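Local coordinates for major capsid protein (Paramecium bursaria Chlorella virus 1, PDB 5TIP), which self-assembles as trimers into the large icosahedral capsid of a chlorella virus, its subunits carrying N-linked glycans added by the host, at residues A[257-265]-A[349-359]; A[310-320]-A[373-383]. All coordinates share one frame; numbering follows the deposited sequence.

Contact 1. Residues A[257-265]-A[349-359]; sequences PTKYLAWNF and GVYLYSFALKP
Tyr-351 lays its CB over one face of the Trp-263 indole, a CH-pi contact 3.6 Å from the centroid of the six-membered ring. This is the tight part of the contact, with Trp-263 CE2 only 3.4 Å from Tyr-351 CB. The phenol ring runs on nearly parallel to the five-membered ring but slid away, with planes at 21° and little overlap. Trp-263 reaches this place because its CG stands between backbone N and carbonyl carbon (chi1 68°), which turns the indole across the neighbouring strand. Paired amides join Trp-263 to Tyr-351 and Leu-261 to Tyr-353; Leu-261 N to Tyr-353 O is 2.8 Å and nearly straight at 171°. These antiparallel strands belong to one sheet of the second jelly-roll domain of the double jelly-roll capsid fold, where 412-426 pairs with 257-265 as well. On the other face, Tyr-260 CD1 meets Leu-352 CD1 and its CD2 meets Pro-359 CB, both at 3.6 Å. Both ends are looser. Past the Trp-263 and Tyr-351 amides, a water accepts from Phe-265 N and lies 2.7 Å from Gly-349 O. Opposite, loop 355-359 runs out to exposed Lys-358, while buried Lys-259 NZ donates to Pro-359 O from above the carbonyl plane and forms a salt bridge with Glu-228.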
loop_
_atom_site.group_PDB
_atom_site.type_symbol
_atom_site.label_atom_id
_atom_site.label_comp_id
_atom_site.label_asym_id
_atom_site.label_seq_id
_atom_site.Cartn_x
_atom_site.Cartn_y
_atom_site.Cartn_z
ATOM N N PRO A 257 -11.179 13.135 -24.958
ATOM C CA PRO A 257 -10.588 11.828 -24.631
ATOM C C PRO A 257 -10.758 11.505 -23.154
ATOM O O PRO A 257 -10.234 12.201 -22.282
ATOM C CB PRO A 257 -9.113 12.006 -25.011
ATOM C CG PRO A 257 -9.120 13.073 -26.045
ATOM C CD PRO A 257 -10.214 14.017 -25.639
ATOM N N THR A 258 -11.493 10.430 -22.879
ATOM C CA THR A 258 -11.902 10.071 -21.528
ATOM C C THR A 258 -11.087 8.884 -21.034
ATOM O O THR A 258 -10.939 7.886 -21.747
ATOM C CB THR A 258 -13.397 9.739 -21.491
ATOM O OG1 THR A 258 -14.148 10.889 -21.902
ATOM C CG2 THR A 258 -13.829 9.337 -20.091
ATOM N N LYS A 259 -10.570 8.993 -19.807
ATOM C CA LYS A 259 -9.768 7.920 -19.226
ATOM C C LYS A 259 -10.632 6.764 -18.740
ATOM O O LYS A 259 -10.299 5.598 -18.975
ATOM C CB LYS A 259 -8.927 8.459 -18.069
ATOM C CG LYS A 259 -8.172 9.731 -18.382
ATOM C CD LYS A 259 -7.456 10.249 -17.147
ATOM C CE LYS A 259 -6.439 9.242 -16.641
ATOM N NZ LYS A 259 -5.688 9.764 -15.468
ATOM N N TYR A 260 -11.729 7.063 -18.051
ATOM C CA TYR A 260 -12.557 6.021 -17.463
ATOM C C TYR A 260 -13.949 6.572 -17.192
ATOM O O TYR A 260 -14.170 7.785 -17.185
ATOM C CB TYR A 260 -11.931 5.475 -16.172
ATOM C CG TYR A 260 -11.682 6.526 -15.108
ATOM C CD1 TYR A 260 -12.677 6.883 -14.207
ATOM C CD2 TYR A 260 -10.450 7.159 -15.005
ATOM C CE1 TYR A 260 -12.452 7.842 -13.235
ATOM C CE2 TYR A 260 -10.215 8.118 -14.036
ATOM C CZ TYR A 260 -11.220 8.455 -13.154
ATOM O OH TYR A 260 -10.995 9.409 -12.187
ATOM N N LEU A 261 -14.887 5.654 -16.983
ATOM C CA LEU A 261 -16.221 5.971 -16.499
ATOM C C LEU A 261 -16.417 5.357 -15.120
ATOM O O LEU A 261 -16.035 4.207 -14.883
ATOM C CB LEU A 261 -17.301 5.455 -17.453
ATOM C CG LEU A 261 -17.287 5.965 -18.893
ATOM C CD1 LEU A 261 -18.466 5.392 -19.662
ATOM C CD2 LEU A 261 -17.313 7.482 -18.927
ATOM N N ALA A 262 -17.001 6.129 -14.210
ATOM C CA ALA A 262 -17.313 5.659 -12.869
ATOM C C ALA A 262 -18.744 6.041 -12.530
ATOM O O ALA A 262 -19.168 7.171 -12.791
ATOM C CB ALA A 262 -16.352 6.244 -11.831
ATOM N N TRP A 263 -19.492 5.101 -11.956
ATOM C CA TRP A 263 -20.886 5.376 -11.646
ATOM C C TRP A 263 -21.299 4.636 -10.381
ATOM O O TRP A 263 -20.625 3.707 -9.930
ATOM C CB TRP A 263 -21.804 5.019 -12.826
ATOM C CG TRP A 263 -21.913 3.556 -13.146
ATOM C CD1 TRP A 263 -22.903 2.704 -12.752
ATOM C CD2 TRP A 263 -21.007 2.777 -13.939
ATOM N NE1 TRP A 263 -22.669 1.444 -13.247
ATOM C CE2 TRP A 263 -21.512 1.463 -13.980
ATOM C CE3 TRP A 263 -19.818 3.064 -14.615
ATOM C CZ2 TRP A 263 -20.868 0.437 -14.667
ATOM C CZ3 TRP A 263 -19.181 2.045 -15.298
ATOM C CH2 TRP A 263 -19.707 0.748 -15.318
ATOM N N ASN A 264 -22.416 5.080 -9.806
ATOM C CA ASN A 264 -22.987 4.455 -8.622
ATOM C C ASN A 264 -24.493 4.675 -8.619
ATOM O O ASN A 264 -25.012 5.570 -9.291
ATOM C CB ASN A 264 -22.363 5.003 -7.327
ATOM C CG ASN A 264 -22.613 6.493 -7.132
ATOM O OD1 ASN A 264 -23.742 6.926 -6.904
ATOM N ND2 ASN A 264 -21.548 7.283 -7.199
ATOM N N PHE A 265 -25.192 3.843 -7.847
ATOM C CA PHE A 265 -26.623 3.989 -7.602
ATOM C C PHE A 265 -26.801 4.392 -6.145
ATOM O O PHE A 265 -26.518 3.601 -5.238
ATOM C CB PHE A 265 -27.373 2.697 -7.916
ATOM C CG PHE A 265 -27.173 2.207 -9.321
ATOM C CD1 PHE A 265 -28.003 2.633 -10.344
ATOM C CD2 PHE A 265 -26.153 1.321 -9.620
ATOM C CE1 PHE A 265 -27.818 2.184 -11.636
ATOM C CE2 PHE A 265 -25.964 0.869 -10.909
ATOM C CZ PHE A 265 -26.798 1.302 -11.918
ATOM N N GLY A 349 -21.363 -1.268 -4.930
ATOM C CA GLY A 349 -22.172 -0.154 -5.364
ATOM C C GLY A 349 -21.436 0.907 -6.148
ATOM O O GLY A 349 -22.079 1.827 -6.668
ATOM N N VAL A 350 -20.113 0.812 -6.251
ATOM C CA VAL A 350 -19.306 1.724 -7.053
ATOM C C VAL A 350 -18.697 0.924 -8.193
ATOM O O VAL A 350 -18.095 -0.132 -7.966
ATOM C CB VAL A 350 -18.215 2.408 -6.211
ATOM C CG1 VAL A 350 -17.433 3.394 -7.061
ATOM C CG2 VAL A 350 -18.829 3.106 -5.011
ATOM N N TYR A 351 -18.853 1.424 -9.416
ATOM C CA TYR A 351 -18.472 0.682 -10.607
ATOM C C TYR A 351 -17.535 1.518 -11.466
ATOM O O TYR A 351 -17.569 2.750 -11.438
ATOM C CB TYR A 351 -19.703 0.266 -11.415
ATOM C CG TYR A 351 -20.754 -0.436 -10.586
ATOM C CD1 TYR A 351 -20.708 -1.810 -10.391
ATOM C CD2 TYR A 351 -21.787 0.276 -9.989
ATOM C CE1 TYR A 351 -21.663 -2.454 -9.631
ATOM C CE2 TYR A 351 -22.745 -0.361 -9.227
ATOM C CZ TYR A 351 -22.677 -1.726 -9.052
ATOM O OH TYR A 351 -23.630 -2.366 -8.295
ATOM N N LEU A 352 -16.699 0.824 -12.236
ATOM C CA LEU A 352 -15.673 1.457 -13.048
ATOM C C LEU A 352 -15.531 0.721 -14.369
ATOM O O LEU A 352 -15.593 -0.511 -14.413
ATOM C CB LEU A 352 -14.323 1.466 -12.316
ATOM C CG LEU A 352 -13.075 1.857 -13.113
ATOM C CD1 LEU A 352 -12.995 3.366 -13.295
ATOM C CD2 LEU A 352 -11.818 1.320 -12.446
ATOM N N TYR A 353 -15.348 1.480 -15.446
ATOM C CA TYR A 353 -14.845 0.943 -16.703
ATOM C C TYR A 353 -13.744 1.863 -17.198
ATOM O O TYR A 353 -13.989 3.045 -17.458
ATOM C CB TYR A 353 -15.942 0.806 -17.760
ATOM C CG TYR A 353 -15.429 0.142 -19.018
ATOM C CD1 TYR A 353 -15.225 -1.230 -19.065
ATOM C CD2 TYR A 353 -15.124 0.890 -20.149
ATOM C CE1 TYR A 353 -14.743 -1.842 -20.204
ATOM C CE2 TYR A 353 -14.642 0.285 -21.296
ATOM C CZ TYR A 353 -14.455 -1.081 -21.317
ATOM O OH TYR A 353 -13.976 -1.690 -22.454
ATOM N N SER A 354 -12.538 1.323 -17.329
ATOM C CA SER A 354 -11.365 2.111 -17.673
ATOM C C SER A 354 -11.021 1.931 -19.144
ATOM O O SER A 354 -10.950 0.802 -19.640
ATOM C CB SER A 354 -10.174 1.710 -16.801
ATOM O OG SER A 354 -9.016 2.442 -17.158
ATOM N N PHE A 355 -10.818 3.048 -19.838
ATOM C CA PHE A 355 -10.220 3.025 -21.164
ATOM C C PHE A 355 -8.705 3.119 -21.105
ATOM O O PHE A 355 -8.049 3.007 -22.145
ATOM C CB PHE A 355 -10.761 4.178 -22.017
ATOM C CG PHE A 355 -12.259 4.257 -22.052
ATOM C CD1 PHE A 355 -12.999 3.375 -22.819
ATOM C CD2 PHE A 355 -12.926 5.224 -21.318
ATOM C CE1 PHE A 355 -14.376 3.451 -22.846
ATOM C CE2 PHE A 355 -14.300 5.306 -21.343
ATOM C CZ PHE A 355 -15.027 4.419 -22.107
ATOM N N ALA A 356 -8.144 3.307 -19.914
ATOM C CA ALA A 356 -6.719 3.505 -19.715
ATOM C C ALA A 356 -6.120 2.313 -18.986
ATOM O O ALA A 356 -6.801 1.623 -18.221
ATOM C CB ALA A 356 -6.447 4.781 -18.914
ATOM N N LEU A 357 -4.829 2.085 -19.227
ATOM C CA LEU A 357 -4.125 1.023 -18.519
ATOM C C LEU A 357 -3.872 1.398 -17.065
ATOM O O LEU A 357 -3.892 0.526 -16.190
ATOM C CB LEU A 357 -2.807 0.710 -19.227
ATOM C CG LEU A 357 -2.922 0.183 -20.659
ATOM C CD1 LEU A 357 -1.573 0.235 -21.352
ATOM C CD2 LEU A 357 -3.476 -1.231 -20.669
ATOM N N LYS A 358 -3.643 2.681 -16.789
ATOM C CA LYS A 358 -3.413 3.181 -15.433
ATOM C C LYS A 358 -4.266 4.427 -15.234
ATOM O O LYS A 358 -3.779 5.557 -15.373
ATOM C CB LYS A 358 -1.934 3.481 -15.194
ATOM C CG LYS A 358 -1.018 2.275 -15.339
ATOM C CD LYS A 358 0.436 2.631 -15.055
ATOM C CE LYS A 358 0.722 2.699 -13.558
ATOM N NZ LYS A 358 0.171 3.912 -12.889
ATOM N N PRO A 359 -5.550 4.256 -14.907
ATOM C CA PRO A 359 -6.428 5.429 -14.766
ATOM C C PRO A 359 -6.037 6.357 -13.628
ATOM O O PRO A 359 -6.339 7.555 -13.692
ATOM C CB PRO A 359 -7.810 4.801 -14.529
ATOM C CG PRO A 359 -7.519 3.449 -13.974
ATOM C CD PRO A 359 -6.265 2.995 -14.659
HETATM O O HOH W 1 -24.724 1.488 -6.527
#

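Contact 2. Residues A[310-320]-A[373-383]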
loop_
_atom_site.group_PDB
_atom_site.type_symbol
_atom_site.label_atom_id
_atom_site.label_comp_id
_atom_site.label_asym_id
_atom_site.label_seq_id
_atom_site.Cartn_x
_atom_site.Cartn_y
_atom_site.Cartn_z
ATOM N N ALA A 310 -25.678 -4.831 -3.547
ATOM C CA ALA A 310 -25.642 -3.957 -4.711
ATOM C C ALA A 310 -26.815 -4.268 -5.636
ATOM O O ALA A 310 -27.407 -5.350 -5.587
ATOM C CB ALA A 310 -24.314 -4.107 -5.453
ATOM N N VAL A 311 -27.150 -3.305 -6.494
ATOM C CA VAL A 311 -28.407 -3.391 -7.233
ATOM C C VAL A 311 -28.180 -3.792 -8.687
ATOM O O VAL A 311 -29.054 -4.401 -9.316
ATOM C CB VAL A 311 -29.180 -2.062 -7.132
ATOM C CG1 VAL A 311 -28.466 -0.949 -7.887
ATOM C CG2 VAL A 311 -30.618 -2.231 -7.608
ATOM N N LEU A 312 -27.012 -3.463 -9.235
ATOM C CA LEU A 312 -26.753 -3.690 -10.651
ATOM C C LEU A 312 -26.450 -5.163 -10.905
ATOM O O LEU A 312 -25.553 -5.738 -10.280
ATOM C CB LEU A 312 -25.595 -2.815 -11.131
ATOM C CG LEU A 312 -25.299 -2.890 -12.632
ATOM C CD1 LEU A 312 -26.513 -2.476 -13.457
ATOM C CD2 LEU A 312 -24.085 -2.049 -13.000
ATOM N N ASP A 313 -27.206 -5.773 -11.817
ATOM C CA ASP A 313 -26.980 -7.167 -12.185
ATOM C C ASP A 313 -25.966 -7.307 -13.314
ATOM O O ASP A 313 -25.014 -8.083 -13.200
ATOM C CB ASP A 313 -28.296 -7.838 -12.591
ATOM C CG ASP A 313 -28.096 -9.267 -13.054
ATOM O OD1 ASP A 313 -27.421 -10.033 -12.335
ATOM O OD2 ASP A 313 -28.607 -9.623 -14.136
ATOM N N SER A 314 -26.161 -6.577 -14.409
ATOM C CA SER A 314 -25.244 -6.638 -15.537
ATOM C C SER A 314 -25.226 -5.286 -16.234
ATOM O O SER A 314 -26.113 -4.454 -16.035
ATOM C CB SER A 314 -25.632 -7.750 -16.518
ATOM O OG SER A 314 -26.910 -7.512 -17.084
ATOM N N ALA A 315 -24.202 -5.075 -17.058
ATOM C CA ALA A 315 -24.071 -3.805 -17.756
ATOM C C ALA A 315 -23.180 -3.970 -18.977
ATOM O O ALA A 315 -22.317 -4.851 -19.022
ATOM C CB ALA A 315 -23.506 -2.717 -16.836
ATOM N N LYS A 316 -23.404 -3.104 -19.961
ATOM C CA LYS A 316 -22.547 -3.004 -21.133
ATOM C C LYS A 316 -22.696 -1.602 -21.700
ATOM O O LYS A 316 -23.676 -0.905 -21.430
ATOM C CB LYS A 316 -22.893 -4.053 -22.195
ATOM C CG LYS A 316 -24.200 -3.783 -22.931
ATOM C CD LYS A 316 -24.443 -4.798 -24.038
ATOM C CE LYS A 316 -25.806 -4.598 -24.684
ATOM N NZ LYS A 316 -26.087 -5.636 -25.715
ATOM N N ILE A 317 -21.708 -1.198 -22.489
ATOM C CA ILE A 317 -21.704 0.104 -23.141
ATOM C C ILE A 317 -21.891 -0.109 -24.634
ATOM O O ILE A 317 -21.269 -0.998 -25.227
ATOM C CB ILE A 317 -20.406 0.883 -22.854
ATOM C CG1 ILE A 317 -20.240 1.103 -21.351
ATOM C CG2 ILE A 317 -20.406 2.214 -23.588
ATOM C CD1 ILE A 317 -18.936 1.770 -20.979
ATOM N N GLN A 318 -22.756 0.699 -25.239
ATOM C CA GLN A 318 -23.001 0.651 -26.671
ATOM C C GLN A 318 -22.452 1.912 -27.322
ATOM O O GLN A 318 -22.651 3.024 -26.818
ATOM C CB GLN A 318 -24.494 0.507 -26.977
ATOM C CG GLN A 318 -25.095 -0.820 -26.530
ATOM C CD GLN A 318 -26.492 -1.047 -27.081
ATOM O OE1 GLN A 318 -26.822 -0.587 -28.174
ATOM N NE2 GLN A 318 -27.319 -1.761 -26.323
ATOM N N LEU A 319 -21.766 1.733 -28.446
ATOM C CA LEU A 319 -21.139 2.823 -29.184
ATOM C C LEU A 319 -21.783 2.868 -30.562
ATOM O O LEU A 319 -21.518 2.002 -31.403
ATOM C CB LEU A 319 -19.627 2.616 -29.270
ATOM C CG LEU A 319 -18.717 3.799 -29.600
ATOM C CD1 LEU A 319 -17.298 3.475 -29.166
ATOM C CD2 LEU A 319 -18.748 4.131 -31.084
ATOM N N ASN A 320 -22.628 3.875 -30.784
ATOM C CA ASN A 320 -23.366 4.028 -32.037
ATOM C C ASN A 320 -24.202 2.786 -32.342
ATOM O O ASN A 320 -24.252 2.309 -33.477
ATOM C CB ASN A 320 -22.425 4.357 -33.197
ATOM C CG ASN A 320 -21.752 5.705 -33.032
ATOM O OD1 ASN A 320 -22.348 6.647 -32.508
ATOM N ND2 ASN A 320 -20.501 5.804 -33.471
ATOM N N ILE A 373 -18.024 10.455 -30.919
ATOM C CA ILE A 373 -19.025 9.401 -30.818
ATOM C C ILE A 373 -20.390 10.066 -30.751
ATOM O O ILE A 373 -20.665 10.846 -29.831
ATOM C CB ILE A 373 -18.788 8.503 -29.596
ATOM C CG1 ILE A 373 -17.362 7.949 -29.613
ATOM C CG2 ILE A 373 -19.810 7.379 -29.559
ATOM C CD1 ILE A 373 -16.999 7.182 -28.370
ATOM N N ASP A 374 -21.245 9.757 -31.729
ATOM C CA ASP A 374 -22.571 10.362 -31.762
ATOM C C ASP A 374 -23.473 9.779 -30.681
ATOM O O ASP A 374 -24.199 10.519 -30.008
ATOM C CB ASP A 374 -23.199 10.171 -33.143
ATOM C CG ASP A 374 -22.562 11.053 -34.199
ATOM O OD1 ASP A 374 -22.001 12.108 -33.833
ATOM O OD2 ASP A 374 -22.623 10.695 -35.393
ATOM N N ASN A 375 -23.439 8.461 -30.495
ATOM C CA ASN A 375 -24.310 7.787 -29.540
ATOM C C ASN A 375 -23.473 6.858 -28.674
ATOM O O ASN A 375 -22.959 5.845 -29.157
ATOM C CB ASN A 375 -25.421 7.013 -30.256
ATOM C CG ASN A 375 -26.440 6.419 -29.294
ATOM O OD1 ASN A 375 -26.091 5.694 -28.361
ATOM N ND2 ASN A 375 -27.711 6.731 -29.517
ATOM N N ALA A 376 -23.342 7.202 -27.397
ATOM C CA ALA A 376 -22.747 6.333 -26.394
ATOM C C ALA A 376 -23.800 6.069 -25.331
ATOM O O ALA A 376 -24.369 7.012 -24.770
ATOM C CB ALA A 376 -21.498 6.961 -25.772
ATOM N N THR A 377 -24.053 4.796 -25.049
ATOM C CA THR A 377 -25.149 4.405 -24.177
ATOM C C THR A 377 -24.672 3.375 -23.166
ATOM O O THR A 377 -23.930 2.450 -23.509
ATOM C CB THR A 377 -26.319 3.838 -24.993
ATOM O OG1 THR A 377 -26.761 4.820 -25.940
ATOM C CG2 THR A 377 -27.477 3.462 -24.086
ATOM N N LEU A 378 -25.103 3.542 -21.920
ATOM C CA LEU A 378 -24.847 2.578 -20.857
ATOM C C LEU A 378 -26.105 1.738 -20.660
ATOM O O LEU A 378 -27.106 2.225 -20.125
ATOM C CB LEU A 378 -24.451 3.287 -19.565
ATOM C CG LEU A 378 -24.210 2.388 -18.351
ATOM C CD1 LEU A 378 -23.018 1.470 -18.578
ATOM C CD2 LEU A 378 -24.023 3.221 -17.092
ATOM N N SER A 379 -26.057 0.485 -21.101
ATOM C CA SER A 379 -27.189 -0.423 -20.979
ATOM C C SER A 379 -27.101 -1.144 -19.640
ATOM O O SER A 379 -26.119 -1.842 -19.370
ATOM C CB SER A 379 -27.210 -1.422 -22.135
ATOM O OG SER A 379 -28.345 -2.266 -22.062
ATOM N N LEU A 380 -28.131 -0.988 -18.813
ATOM C CA LEU A 380 -28.136 -1.513 -17.457
ATOM C C LEU A 380 -29.229 -2.559 -17.297
ATOM O O LEU A 380 -30.258 -2.517 -17.975
ATOM C CB LEU A 380 -28.350 -0.395 -16.430
ATOM C CG LEU A 380 -27.313 0.726 -16.390
ATOM C CD1 LEU A 380 -27.731 1.789 -15.391
ATOM C CD2 LEU A 380 -25.945 0.169 -16.039
ATOM N N THR A 381 -28.984 -3.506 -16.395
ATOM C CA THR A 381 -29.983 -4.485 -15.987
ATOM C C THR A 381 -29.862 -4.680 -14.485
ATOM O O THR A 381 -28.773 -4.969 -13.982
ATOM C CB THR A 381 -29.800 -5.823 -16.716
ATOM O OG1 THR A 381 -29.979 -5.630 -18.125
ATOM C CG2 THR A 381 -30.814 -6.846 -16.219
ATOM N N TYR A 382 -30.974 -4.518 -13.778
ATOM C CA TYR A 382 -30.978 -4.555 -12.324
ATOM C C TYR A 382 -31.371 -5.936 -11.818
ATOM O O TYR A 382 -32.041 -6.713 -12.502
ATOM C CB TYR A 382 -31.935 -3.501 -11.760
ATOM C CG TYR A 382 -31.622 -2.100 -12.226
ATOM C CD1 TYR A 382 -30.571 -1.385 -11.674
ATOM C CD2 TYR A 382 -32.372 -1.497 -13.225
ATOM C CE1 TYR A 382 -30.280 -0.106 -12.100
ATOM C CE2 TYR A 382 -32.086 -0.218 -13.657
ATOM C CZ TYR A 382 -31.038 0.473 -13.092
ATOM O OH TYR A 382 -30.744 1.747 -13.515
ATOM N N LYS A 383 -30.932 -6.235 -10.600
ATOM C CA LYS A 383 -31.349 -7.456 -9.936
ATOM C C LYS A 383 -32.813 -7.358 -9.523
ATOM O O LYS A 383 -33.406 -6.276 -9.479
ATOM C CB LYS A 383 -30.477 -7.726 -8.710
ATOM C CG LYS A 383 -28.992 -7.824 -9.006
ATOM C CD LYS A 383 -28.203 -8.020 -7.725
ATOM C CE LYS A 383 -26.707 -8.039 -7.988
ATOM N NZ LYS A 383 -25.936 -8.150 -6.719
HETATM O O HOH W 2 -27.207 -5.672 -19.503
HETATM O O HOH W 3 -20.045 8.829 -33.808
#
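Thr-381 O is gripped by two backbone amides in succession, Asp-313 N at 2.8 Å and Ser-314 N at 3.1 Å, the second bond being the straighter. Two residues thus face one, a classic beta bulge, and the register shifts by one residue there. Strands 312-319 and 376-382 are antiparallel neighbours in a sheet of the second jelly-roll domain, flanked by 322-329 and 247-251. Beyond the bulge, Lys-383 N bonds almost linearly to Val-311 O (177°), and its extended side chain passes Asp-313 CB on the way to a salt bridge with Glu-307.

The two faces differ sharply. Ala-315, Ile-317, Leu-319, Leu-378 and Leu-380 line the buried one, where Leu-380 CD2 touches both Leu-312 CD1, at 3.7 Å, and Ala-315 CB, at 3.9 Å. Although the CB of Leu-312 points away from the partner strand, its CG lies anti to the backbone N (chi1 -176°), which helps bring CD1 back to Leu-380 and within 3.4 Å of Thr-381 O. The other face is polar and partly open: Ser-314 OG and Thr-381 OG1 share a water, each 3.1 Å from it, and Lys-316 reaches out to Asp-323. At the end where 312-319 finishes, Leu-319 packs crosswise on Ile-373, in the loop leading into 376-382, which also touches Ala-9 of a second subunit.

Asn-320, with positive phi (57°), closes the pairing: its N donates to Asn-375 O, while its OD1 takes the N-H of Asn-375 at 2.9 Å, nearly in line with the side-chain C=O. A water accepts from both Asn-320 ND2 and Asp-374 N, lying 2.6 Å from the latter.

Overall arrangement
Contact 1 is the core pair: all its touching residues are buried, and its centre is about 11 Å from the centre of the chain. Contact 2, about 21 Å out, buries one face and keeps a polar one. They belong to different sheets, whose apolar faces meet: Phe-265 CE1 comes within 3.4 Å of Tyr-382 CE1, and Phe-265 CZ packs 3.6 Å from Leu-380 CD1. Strands 257-266 and 312-319 are successive, and the segments of the two contacts alternate along the chain, consistent with a jelly-roll sandwich. Aromatic packing dominates 257-265 with 349-359, whereas aliphatic groups, hydroxyls and amides dominate 310-320 with 373-383. Both contacts touch the second subunit.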